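Local coordinates for probable 2-oxoglutarate-dependent dioxygenase At5g05600 (Arabidopsis thaliana, PDB 6LSV), which oxidises the stress hormone jasmonic acid to 12-hydroxyjasmonate, using iron, 2-oxoglutarate and molecular oxygen, at the AKG/JAA site. Sequence-based numbering; all coordinates share one arbitrary frame.

The AKG/JAA site. Residues 118, 125, 138, 140, 208, 210, 212, 224, 227, 229-230, 236, 238, 245, 284, 286, 294, 296, 298, 300, 329, 333, 336-337. With AKG (2-oxoglutaric acid), chain B; JAA ({(1R,2R)-3-oxo-2-[(2Z)-pent-2-en-1-yl]cyclopentyl}acetic acid), chain C; FE (Fe (III) ion), chain D.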
ATOM      1  N   TYR A 118      -8.259  -6.877 -11.095  1.00 20.40           N
ATOM      2  CA  TYR A 118      -7.779  -7.245  -9.767  1.00 21.26           C
ATOM      3  C   TYR A 118      -8.814  -6.962  -8.683  1.00 24.64           C
ATOM      4  O   TYR A 118      -8.575  -7.257  -7.506  1.00 26.18           O
ATOM      5  CB  TYR A 118      -6.464  -6.524  -9.449  1.00 27.97           C
ATOM      6  CG  TYR A 118      -5.227  -7.275  -9.889  1.00 23.06           C
ATOM      7  CD1 TYR A 118      -4.661  -8.251  -9.082  1.00 24.07           C
ATOM      8  CD2 TYR A 118      -4.625  -7.006 -11.115  1.00 24.57           C
ATOM      9  CE1 TYR A 118      -3.526  -8.940  -9.480  1.00 24.94           C
ATOM     10  CE2 TYR A 118      -3.492  -7.690 -11.522  1.00 22.10           C
ATOM     11  CZ  TYR A 118      -2.947  -8.653 -10.699  1.00 22.31           C
ATOM     12  OH  TYR A 118      -1.819  -9.332 -11.099  1.00 22.84           O
ATOM     13  N   LEU A 125      -0.380 -11.606  -6.777  1.00 22.56           N
ATOM     14  CA  LEU A 125      -0.191 -10.401  -7.572  1.00 22.46           C
ATOM     15  C   LEU A 125       0.856 -10.712  -8.629  1.00 25.91           C
ATOM     16  O   LEU A 125       1.989 -11.076  -8.297  1.00 30.97           O
ATOM     17  CB  LEU A 125       0.237  -9.227  -6.684  1.00 24.85           C
ATOM     18  CG  LEU A 125       0.511  -7.846  -7.278  1.00 29.80           C
ATOM     19  CD1 LEU A 125      -0.662  -7.365  -8.115  1.00 32.36           C
ATOM     20  CD2 LEU A 125       0.801  -6.860  -6.154  1.00 30.71           C
ATOM     21  N   TYR A 138      -5.962 -11.164   0.123  1.00 19.06           N
ATOM     22  CA  TYR A 138      -6.239  -9.737   0.122  1.00 23.50           C
ATOM     23  C   TYR A 138      -7.555  -9.470  -0.591  1.00 23.93           C
ATOM     24  O   TYR A 138      -8.091 -10.325  -1.302  1.00 24.50           O
ATOM     25  CB  TYR A 138      -5.098  -8.948  -0.534  1.00 22.54           C
ATOM     26  CG  TYR A 138      -4.971  -9.189  -2.021  1.00 20.06           C
ATOM     27  CD1 TYR A 138      -5.659  -8.398  -2.931  1.00 17.03           C
ATOM     28  CD2 TYR A 138      -4.162 -10.208  -2.513  1.00 19.28           C
ATOM     29  CE1 TYR A 138      -5.550  -8.616  -4.289  1.00 24.59           C
ATOM     30  CE2 TYR A 138      -4.045 -10.434  -3.873  1.00 15.38           C
ATOM     31  CZ  TYR A 138      -4.743  -9.635  -4.757  1.00 21.92           C
ATOM     32  OH  TYR A 138      -4.640  -9.850  -6.116  1.00 21.53           O
ATOM     33  N   PHE A 140      -9.342  -6.133  -2.943  1.00 21.21           N
ATOM     34  CA  PHE A 140      -9.020  -4.905  -3.661  1.00 18.65           C
ATOM     35  C   PHE A 140     -10.294  -4.314  -4.249  1.00 24.23           C
ATOM     36  O   PHE A 140     -11.111  -5.041  -4.823  1.00 26.34           O
ATOM     37  CB  PHE A 140      -7.988  -5.180  -4.761  1.00 22.59           C
ATOM     38  CG  PHE A 140      -7.587  -3.964  -5.547  1.00 23.98           C
ATOM     39  CD1 PHE A 140      -6.865  -2.942  -4.952  1.00 19.65           C
ATOM     40  CD2 PHE A 140      -7.924  -3.851  -6.887  1.00 22.68           C
ATOM     41  CE1 PHE A 140      -6.490  -1.827  -5.681  1.00 24.34           C
ATOM     42  CE2 PHE A 140      -7.554  -2.737  -7.619  1.00 23.64           C
ATOM     43  CZ  PHE A 140      -6.837  -1.725  -7.017  1.00 22.45           C
ATOM     44  N   ARG A 208      -6.806  -1.659  -0.638  1.00 18.03           N
ATOM     45  CA  ARG A 208      -6.416  -3.060  -0.585  1.00 19.49           C
ATOM     46  C   ARG A 208      -6.244  -3.445   0.874  1.00 21.53           C
ATOM     47  O   ARG A 208      -5.455  -2.823   1.592  1.00 21.03           O
ATOM     48  CB  ARG A 208      -5.127  -3.333  -1.366  1.00 22.85           C
ATOM     49  CG  ARG A 208      -4.420  -4.592  -0.883  1.00 23.11           C
ATOM     50  CD  ARG A 208      -3.514  -5.209  -1.924  1.00 22.81           C
ATOM     51  NE  ARG A 208      -2.699  -6.270  -1.338  1.00 23.73           N
ATOM     52  CZ  ARG A 208      -2.119  -7.242  -2.034  1.00 22.51           C
ATOM     53  NH1 ARG A 208      -2.262  -7.293  -3.351  1.00 21.65           N
ATOM     54  NH2 ARG A 208      -1.395  -8.164  -1.413  1.00 23.29           N
ATOM     55  N   ASN A 210      -5.212  -6.482   3.502  1.00 24.42           N
ATOM     56  CA  ASN A 210      -4.329  -7.639   3.481  1.00 28.07           C
ATOM     57  C   ASN A 210      -4.577  -8.516   4.701  1.00 27.94           C
ATOM     58  O   ASN A 210      -4.649  -8.016   5.829  1.00 25.10           O
ATOM     59  CB  ASN A 210      -2.864  -7.202   3.439  1.00 25.40           C
ATOM     60  CG  ASN A 210      -2.540  -6.362   2.222  1.00 28.33           C
ATOM     61  OD1 ASN A 210      -2.837  -6.746   1.091  1.00 36.09           O
ATOM     62  ND2 ASN A 210      -1.932  -5.202   2.449  1.00 29.10           N
ATOM     63  N   TYR A 212      -3.035 -11.777   6.706  1.00 28.96           N
ATOM     64  CA  TYR A 212      -1.857 -12.619   6.898  1.00 25.16           C
ATOM     65  C   TYR A 212      -2.176 -13.696   7.927  1.00 29.26           C
ATOM     66  O   TYR A 212      -2.001 -13.478   9.134  1.00 26.37           O
ATOM     67  CB  TYR A 212      -0.658 -11.778   7.345  1.00 29.24           C
ATOM     68  CG  TYR A 212      -0.429 -10.552   6.492  1.00 29.19           C
ATOM     69  CD1 TYR A 212       0.275 -10.635   5.297  1.00 26.98           C
ATOM     70  CD2 TYR A 212      -0.929  -9.312   6.874  1.00 29.03           C
ATOM     71  CE1 TYR A 212       0.481  -9.519   4.508  1.00 26.13           C
ATOM     72  CE2 TYR A 212      -0.728  -8.191   6.091  1.00 28.73           C
ATOM     73  CZ  TYR A 212      -0.022  -8.300   4.910  1.00 28.05           C
ATOM     74  OH  TYR A 212       0.182  -7.188   4.127  1.00 35.67           O
ATOM     75  N   LEU A 224       4.208 -10.532   2.482  1.00 18.56           N
ATOM     76  CA  LEU A 224       4.224  -9.724   1.266  1.00 25.23           C
ATOM     77  C   LEU A 224       5.674  -9.407   0.929  1.00 23.49           C
ATOM     78  O   LEU A 224       6.395  -8.848   1.762  1.00 25.00           O
ATOM     79  CB  LEU A 224       3.412  -8.447   1.462  1.00 28.58           C
ATOM     80  CG  LEU A 224       3.004  -7.669   0.212  1.00 29.50           C
ATOM     81  CD1 LEU A 224       2.402  -8.597  -0.832  1.00 25.43           C
ATOM     82  CD2 LEU A 224       2.029  -6.568   0.600  1.00 30.05           C
ATOM     83  N   HIS A 227       8.585  -4.395  -2.011  1.00 20.43           N
ATOM     84  CA  HIS A 227       8.045  -3.544  -3.061  1.00 24.06           C
ATOM     85  C   HIS A 227       7.903  -2.128  -2.522  1.00 27.54           C
ATOM     86  O   HIS A 227       7.830  -1.908  -1.310  1.00 29.12           O
ATOM     87  CB  HIS A 227       6.682  -4.034  -3.554  1.00 23.84           C
ATOM     88  CG  HIS A 227       5.575  -3.784  -2.580  1.00 24.11           C
ATOM     89  ND1 HIS A 227       5.512  -4.409  -1.353  1.00 25.99           N
ATOM     90  CD2 HIS A 227       4.496  -2.969  -2.643  1.00 29.45           C
ATOM     91  CE1 HIS A 227       4.440  -3.994  -0.704  1.00 27.13           C
ATOM     92  NE2 HIS A 227       3.807  -3.118  -1.464  1.00 28.37           N
ATOM     93  N   ASP A 229       5.093   1.072  -3.276  1.00 24.00           N
ATOM     94  CA  ASP A 229       3.752   1.218  -3.828  1.00 24.22           C
ATOM     95  C   ASP A 229       3.812   1.982  -5.145  1.00 24.09           C
ATOM     96  O   ASP A 229       4.469   3.028  -5.221  1.00 25.63           O
ATOM     97  CB  ASP A 229       2.844   1.934  -2.836  1.00 25.15           C
ATOM     98  CG  ASP A 229       2.601   1.113  -1.590  1.00 29.65           C
ATOM     99  OD1 ASP A 229       2.538  -0.127  -1.708  1.00 30.08           O
ATOM    100  OD2 ASP A 229       2.488   1.700  -0.494  1.00 34.06           O
ATOM    101  N   PRO A 230       3.152   1.496  -6.199  1.00 25.04           N
ATOM    102  CA  PRO A 230       3.280   2.157  -7.509  1.00 20.90           C
ATOM    103  C   PRO A 230       2.640   3.532  -7.571  1.00 21.02           C
ATOM    104  O   PRO A 230       3.085   4.368  -8.368  1.00 19.89           O
ATOM    105  CB  PRO A 230       2.585   1.176  -8.464  1.00 15.18           C
ATOM    106  CG  PRO A 230       1.653   0.395  -7.600  1.00 16.24           C
ATOM    107  CD  PRO A 230       2.310   0.288  -6.257  1.00 22.02           C
ATOM    108  N   LEU A 236      -1.526   3.808   5.361  1.00 20.50           N
ATOM    109  CA  LEU A 236      -1.508   2.431   5.835  1.00 21.01           C
ATOM    110  C   LEU A 236      -1.997   2.375   7.274  1.00 26.66           C
ATOM    111  O   LEU A 236      -1.482   3.094   8.140  1.00 25.78           O
ATOM    112  CB  LEU A 236      -0.094   1.851   5.729  1.00 26.25           C
ATOM    113  CG  LEU A 236       0.220   0.431   6.208  1.00 25.25           C
ATOM    114  CD1 LEU A 236      -0.654  -0.598   5.509  1.00 21.02           C
ATOM    115  CD2 LEU A 236       1.695   0.123   5.974  1.00 23.56           C
ATOM    116  N   PRO A 238      -1.780  -0.298   9.837  1.00 26.35           N
ATOM    117  CA  PRO A 238      -1.261  -1.629  10.152  1.00 26.76           C
ATOM    118  C   PRO A 238      -1.991  -2.237  11.338  1.00 26.19           C
ATOM    119  O   PRO A 238      -2.648  -1.549  12.120  1.00 31.69           O
ATOM    120  CB  PRO A 238       0.214  -1.370  10.479  1.00 29.92           C
ATOM    121  CG  PRO A 238       0.252   0.041  10.952  1.00 24.13           C
ATOM    122  CD  PRO A 238      -0.865   0.778  10.261  1.00 25.84           C
ATOM    123  N   LEU A 245       4.969  -5.498   9.695  1.00 23.35           N
ATOM    124  CA  LEU A 245       5.399  -4.562   8.666  1.00 23.18           C
ATOM    125  C   LEU A 245       6.868  -4.208   8.858  1.00 24.91           C
ATOM    126  O   LEU A 245       7.302  -3.882   9.969  1.00 25.85           O
ATOM    127  CB  LEU A 245       4.538  -3.303   8.704  1.00 23.02           C
ATOM    128  CG  LEU A 245       5.049  -2.136   7.864  1.00 19.52           C
ATOM    129  CD1 LEU A 245       4.795  -2.398   6.390  1.00 24.06           C
ATOM    130  CD2 LEU A 245       4.388  -0.849   8.306  1.00 21.89           C
ATOM    131  N   HIS A 284       8.887  -1.717   1.426  1.00 23.56           N
ATOM    132  CA  HIS A 284       8.416  -2.435   2.598  1.00 28.54           C
ATOM    133  C   HIS A 284       8.074  -3.874   2.237  1.00 23.67           C
ATOM    134  O   HIS A 284       7.961  -4.246   1.065  1.00 24.54           O
ATOM    135  CB  HIS A 284       7.208  -1.742   3.245  1.00 30.44           C
ATOM    136  CG  HIS A 284       6.243  -1.159   2.263  1.00 34.81           C
ATOM    137  ND1 HIS A 284       6.490   0.016   1.584  1.00 34.04           N
ATOM    138  CD2 HIS A 284       5.026  -1.584   1.850  1.00 36.33           C
ATOM    139  CE1 HIS A 284       5.468   0.285   0.791  1.00 37.20           C
ATOM    140  NE2 HIS A 284       4.567  -0.670   0.932  1.00 41.43           N
ATOM    141  N   VAL A 286       6.157  -7.580   4.469  1.00 20.47           N
ATOM    142  CA  VAL A 286       5.454  -8.069   5.648  1.00 25.02           C
ATOM    143  C   VAL A 286       6.002  -9.443   5.997  1.00 25.62           C
ATOM    144  O   VAL A 286       6.146 -10.302   5.119  1.00 25.47           O
ATOM    145  CB  VAL A 286       3.929  -8.123   5.431  1.00 23.63           C
ATOM    146  CG1 VAL A 286       3.215  -8.395   6.747  1.00 26.34           C
ATOM    147  CG2 VAL A 286       3.427  -6.826   4.816  1.00 20.30           C
ATOM    148  N   ARG A 294      -2.683 -11.249  11.081  1.00 25.36           N
ATOM    149  CA  ARG A 294      -2.608  -9.802  10.962  1.00 27.57           C
ATOM    150  C   ARG A 294      -3.658  -9.343   9.966  1.00 26.15           C
ATOM    151  O   ARG A 294      -4.047 -10.090   9.065  1.00 31.87           O
ATOM    152  CB  ARG A 294      -1.215  -9.323  10.510  1.00 29.47           C
ATOM    153  CG  ARG A 294      -0.160  -9.293  11.608  1.00 27.24           C
ATOM    154  CD  ARG A 294       1.151  -8.643  11.148  1.00 28.60           C
ATOM    155  NE  ARG A 294       1.112  -7.181  11.180  1.00 25.57           N
ATOM    156  CZ  ARG A 294       1.016  -6.404  10.104  1.00 30.24           C
ATOM    157  NH1 ARG A 294       0.952  -6.941   8.891  1.00 25.35           N
ATOM    158  NH2 ARG A 294       0.984  -5.084  10.239  1.00 30.27           N
ATOM    159  N   SER A 296      -4.229  -5.621   7.812  1.00 18.91           N
ATOM    160  CA  SER A 296      -3.776  -4.267   7.538  1.00 20.95           C
ATOM    161  C   SER A 296      -4.546  -3.691   6.362  1.00 22.84           C
ATOM    162  O   SER A 296      -4.946  -4.412   5.444  1.00 22.19           O
ATOM    163  CB  SER A 296      -2.272  -4.222   7.262  1.00 25.52           C
ATOM    164  OG  SER A 296      -1.567  -5.006   8.208  1.00 28.47           O
ATOM    165  N   ALA A 298      -4.564  -0.829   3.362  1.00 28.10           N
ATOM    166  CA  ALA A 298      -3.724   0.011   2.516  1.00 21.40           C
ATOM    167  C   ALA A 298      -4.623   0.865   1.633  1.00 21.62           C
ATOM    168  O   ALA A 298      -5.262   0.355   0.706  1.00 22.43           O
ATOM    169  CB  ALA A 298      -2.772  -0.838   1.675  1.00 23.19           C
ATOM    170  N   PHE A 300      -4.745   3.753  -1.140  1.00 25.28           N
ATOM    171  CA  PHE A 300      -3.882   4.290  -2.186  1.00 24.78           C
ATOM    172  C   PHE A 300      -4.489   5.579  -2.726  1.00 25.95           C
ATOM    173  O   PHE A 300      -5.634   5.585  -3.189  1.00 28.05           O
ATOM    174  CB  PHE A 300      -3.688   3.276  -3.314  1.00 22.53           C
ATOM    175  CG  PHE A 300      -3.160   1.945  -2.857  1.00 20.41           C
ATOM    176  CD1 PHE A 300      -1.914   1.837  -2.257  1.00 22.25           C
ATOM    177  CD2 PHE A 300      -3.913   0.798  -3.035  1.00 20.43           C
ATOM    178  CE1 PHE A 300      -1.430   0.602  -1.842  1.00 23.44           C
ATOM    179  CE2 PHE A 300      -3.436  -0.432  -2.628  1.00 22.09           C
ATOM    180  CZ  PHE A 300      -2.192  -0.529  -2.030  1.00 21.83           C
ATOM    181  N   PHE A 329      -0.033   6.707 -15.116  1.00 25.61           N
ATOM    182  CA  PHE A 329      -0.163   5.690 -14.082  1.00 26.23           C
ATOM    183  C   PHE A 329      -0.878   4.448 -14.598  1.00 26.19           C
ATOM    184  O   PHE A 329      -0.683   3.358 -14.048  1.00 23.53           O
ATOM    185  CB  PHE A 329      -0.895   6.258 -12.865  1.00 27.68           C
ATOM    186  CG  PHE A 329      -0.956   5.310 -11.705  1.00 23.56           C
ATOM    187  CD1 PHE A 329       0.200   4.724 -11.215  1.00 23.44           C
ATOM    188  CD2 PHE A 329      -2.167   4.997 -11.112  1.00 19.42           C
ATOM    189  CE1 PHE A 329       0.149   3.845 -10.149  1.00 22.71           C
ATOM    190  CE2 PHE A 329      -2.226   4.120 -10.047  1.00 22.76           C
ATOM    191  CZ  PHE A 329      -1.065   3.541  -9.562  1.00 22.52           C
ATOM    192  N   ARG A 333       1.192   1.098 -13.611  1.00 23.25           N
ATOM    193  CA  ARG A 333       0.667   0.094 -12.693  1.00 26.36           C
ATOM    194  C   ARG A 333       0.668  -1.311 -13.283  1.00 17.29           C
ATOM    195  O   ARG A 333       0.524  -2.280 -12.530  1.00 18.66           O
ATOM    196  CB  ARG A 333      -0.745   0.480 -12.256  1.00 24.25           C
ATOM    197  CG  ARG A 333      -1.789   0.252 -13.328  1.00 27.12           C
ATOM    198  CD  ARG A 333      -2.979   1.150 -13.117  1.00 24.33           C
ATOM    199  NE  ARG A 333      -3.420   1.132 -11.729  1.00 26.66           N
ATOM    200  CZ  ARG A 333      -4.440   1.846 -11.271  1.00 26.89           C
ATOM    201  NH1 ARG A 333      -5.113   2.632 -12.099  1.00 26.51           N
ATOM    202  NH2 ARG A 333      -4.784   1.775  -9.990  1.00 23.88           N
ATOM    203  N   ILE A 336       3.649  -3.939 -11.764  1.00 24.17           N
ATOM    204  CA  ILE A 336       3.373  -4.790 -10.610  1.00 22.28           C
ATOM    205  C   ILE A 336       2.175  -5.696 -10.878  1.00 24.12           C
ATOM    206  O   ILE A 336       2.051  -6.767 -10.271  1.00 21.41           O
ATOM    207  CB  ILE A 336       3.169  -3.943  -9.340  1.00 18.64           C
ATOM    208  CG1 ILE A 336       3.612  -4.730  -8.104  1.00 17.81           C
ATOM    209  CG2 ILE A 336       1.714  -3.495  -9.208  1.00 18.65           C
ATOM    210  CD1 ILE A 336       3.441  -3.977  -6.798  1.00 27.00           C
ATOM    211  N   ARG A 337       1.280  -5.300 -11.786  1.00 20.67           N
ATOM    212  CA  ARG A 337       0.153  -6.168 -12.105  1.00 20.89           C
ATOM    213  C   ARG A 337       0.601  -7.400 -12.879  1.00 22.34           C
ATOM    214  O   ARG A 337      -0.008  -8.468 -12.748  1.00 24.67           O
ATOM    215  CB  ARG A 337      -0.905  -5.397 -12.891  1.00 19.79           C
ATOM    216  CG  ARG A 337      -1.873  -4.632 -12.012  1.00 19.22           C
ATOM    217  CD  ARG A 337      -2.573  -3.532 -12.782  1.00 20.43           C
ATOM    218  NE  ARG A 337      -3.485  -2.779 -11.930  1.00 23.00           N
ATOM    219  CZ  ARG A 337      -4.804  -2.735 -12.098  1.00 23.67           C
ATOM    220  NH1 ARG A 337      -5.374  -3.402 -13.093  1.00 15.70           N
ATOM    221  NH2 ARG A 337      -5.551  -2.017 -11.270  1.00 23.85           N
TER
HETATM  222  C1  AKG B 401       0.620  -2.934   1.595  1.00 34.61           C
HETATM  223  O1  AKG B 401       0.787  -1.750   1.208  1.00 27.05           O
HETATM  224  O2  AKG B 401      -0.173  -3.683   0.961  1.00 45.55           O
HETATM  225  C2  AKG B 401       1.401  -3.447   2.810  1.00 40.34           C
HETATM  226  O5  AKG B 401       2.585  -3.473   2.755  1.00 41.48           O
HETATM  227  C3  AKG B 401       0.700  -3.926   4.089  1.00 29.82           C
HETATM  228  C4  AKG B 401       1.537  -3.516   5.304  1.00 37.32           C
HETATM  229  C5  AKG B 401       1.142  -4.323   6.543  1.00 30.38           C
HETATM  230  O3  AKG B 401       1.267  -3.837   7.698  1.00 16.58           O
HETATM  231  O4  AKG B 401       0.690  -5.487   6.402  1.00 36.40           O
HETATM  232  O01 JAA C 402      -3.311  -5.276  -5.264  1.00 23.38           O
HETATM  233  O02 JAA C 402      -3.217   0.235  -8.442  1.00 22.94           O
HETATM  234  O03 JAA C 402      -2.796  -1.084 -10.118  1.00 28.24           O
HETATM  235  C04 JAA C 402      -2.874  -2.557  -7.222  1.00 26.64           C
HETATM  236  C05 JAA C 402      -2.146  -3.691  -6.311  1.00 25.45           C
HETATM  237  C06 JAA C 402      -3.763  -3.380  -8.191  1.00 23.20           C
HETATM  238  C07 JAA C 402      -3.855  -4.647  -7.649  1.00 22.68           C
HETATM  239  C08 JAA C 402      -3.070  -4.601  -6.209  1.00 24.18           C
HETATM  240  C09 JAA C 402      -1.747  -3.125  -4.878  1.00 26.23           C
HETATM  241  C10 JAA C 402      -1.937  -1.770  -7.957  1.00 20.51           C
HETATM  242  C11 JAA C 402      -0.356  -2.491  -4.930  1.00 27.21           C
HETATM  243  C12 JAA C 402      -2.692  -0.819  -8.891  1.00 23.78           C
HETATM  244  C13 JAA C 402       0.573  -2.776  -4.038  1.00 24.01           C
HETATM  245  C14 JAA C 402       0.307  -3.764  -2.904  1.00 28.82           C
HETATM  246  C15 JAA C 402       1.408  -4.824  -2.882  1.00 26.05           C
HETATM  247 FE    FE D 403       2.417  -1.851   0.029  1.00 56.84          FE
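Two carboxylates, one from each ligand, are held by arginines at opposite ends of this active site, which belongs to the double-stranded beta-helix fold of the 2-oxoglutarate oxygenases. The cosubstrate AKG is gripped end-on by Arg294 of the RXS motif: NH1 meets O4 of its distal carboxylate at 2.9 Å, almost straight (171° at H), while NH2 takes O3. A bend at chi3 (81°) turns the guanidinium edge toward the pair, and the small Ser296 adds weak hydroxyl bonds from OG. At the other end of AKG, the Asn210 amide ND2 donates to carboxylate O2 at 2.8 Å, and O1 of the same carboxylate binds the iron. His227 and Asp229, through NE2 and OD1, are further ligands of this poorly ordered metal; His284 NE2, at a longer distance, completes the facial triad HXD...H.

Arginines also fix the substrate JAA. Arg333 is bent at chi3 (-47°) and lies side-on, giving NE to JAA O03 and, at 2.7 Å, NH2 to JAA O02 of the acetate. The extended Arg337 adds NE to JAA O03 at 2.6 Å, so that oxygen accepts from two cationic side chains, which should stabilise its anionic form. Arg333 is itself sandwiched between Phe329 CE2, over its centre, and Arg337 NH2, offset toward the rim. Arg208 reads the ring ketone, NH1 to JAA O01 at 3.0 Å, and the Tyr138 ring covers one guanidinium face. Arg208 NE donates to Asn210 OD1, so Asn210 holds AKG with one end of its amide and, with the other, positions the arginine that serves JAA.

Packing does the rest. Phe140 turns its face to the cyclopentanone, JAA C06 lying 4.0 Å from the Phe140 ring centroid. Leu236, Leu245 and Val286 enclose the AKG chain with branched aliphatic groups. Phe300 and Pro230 flank the pentenyl chain; Leu125 and Leu224 each bring CD2 to its terminal methyl. That carbon, JAA C15, lies 4.3 Å from the modelled FE position, consistent with its being hydroxylated.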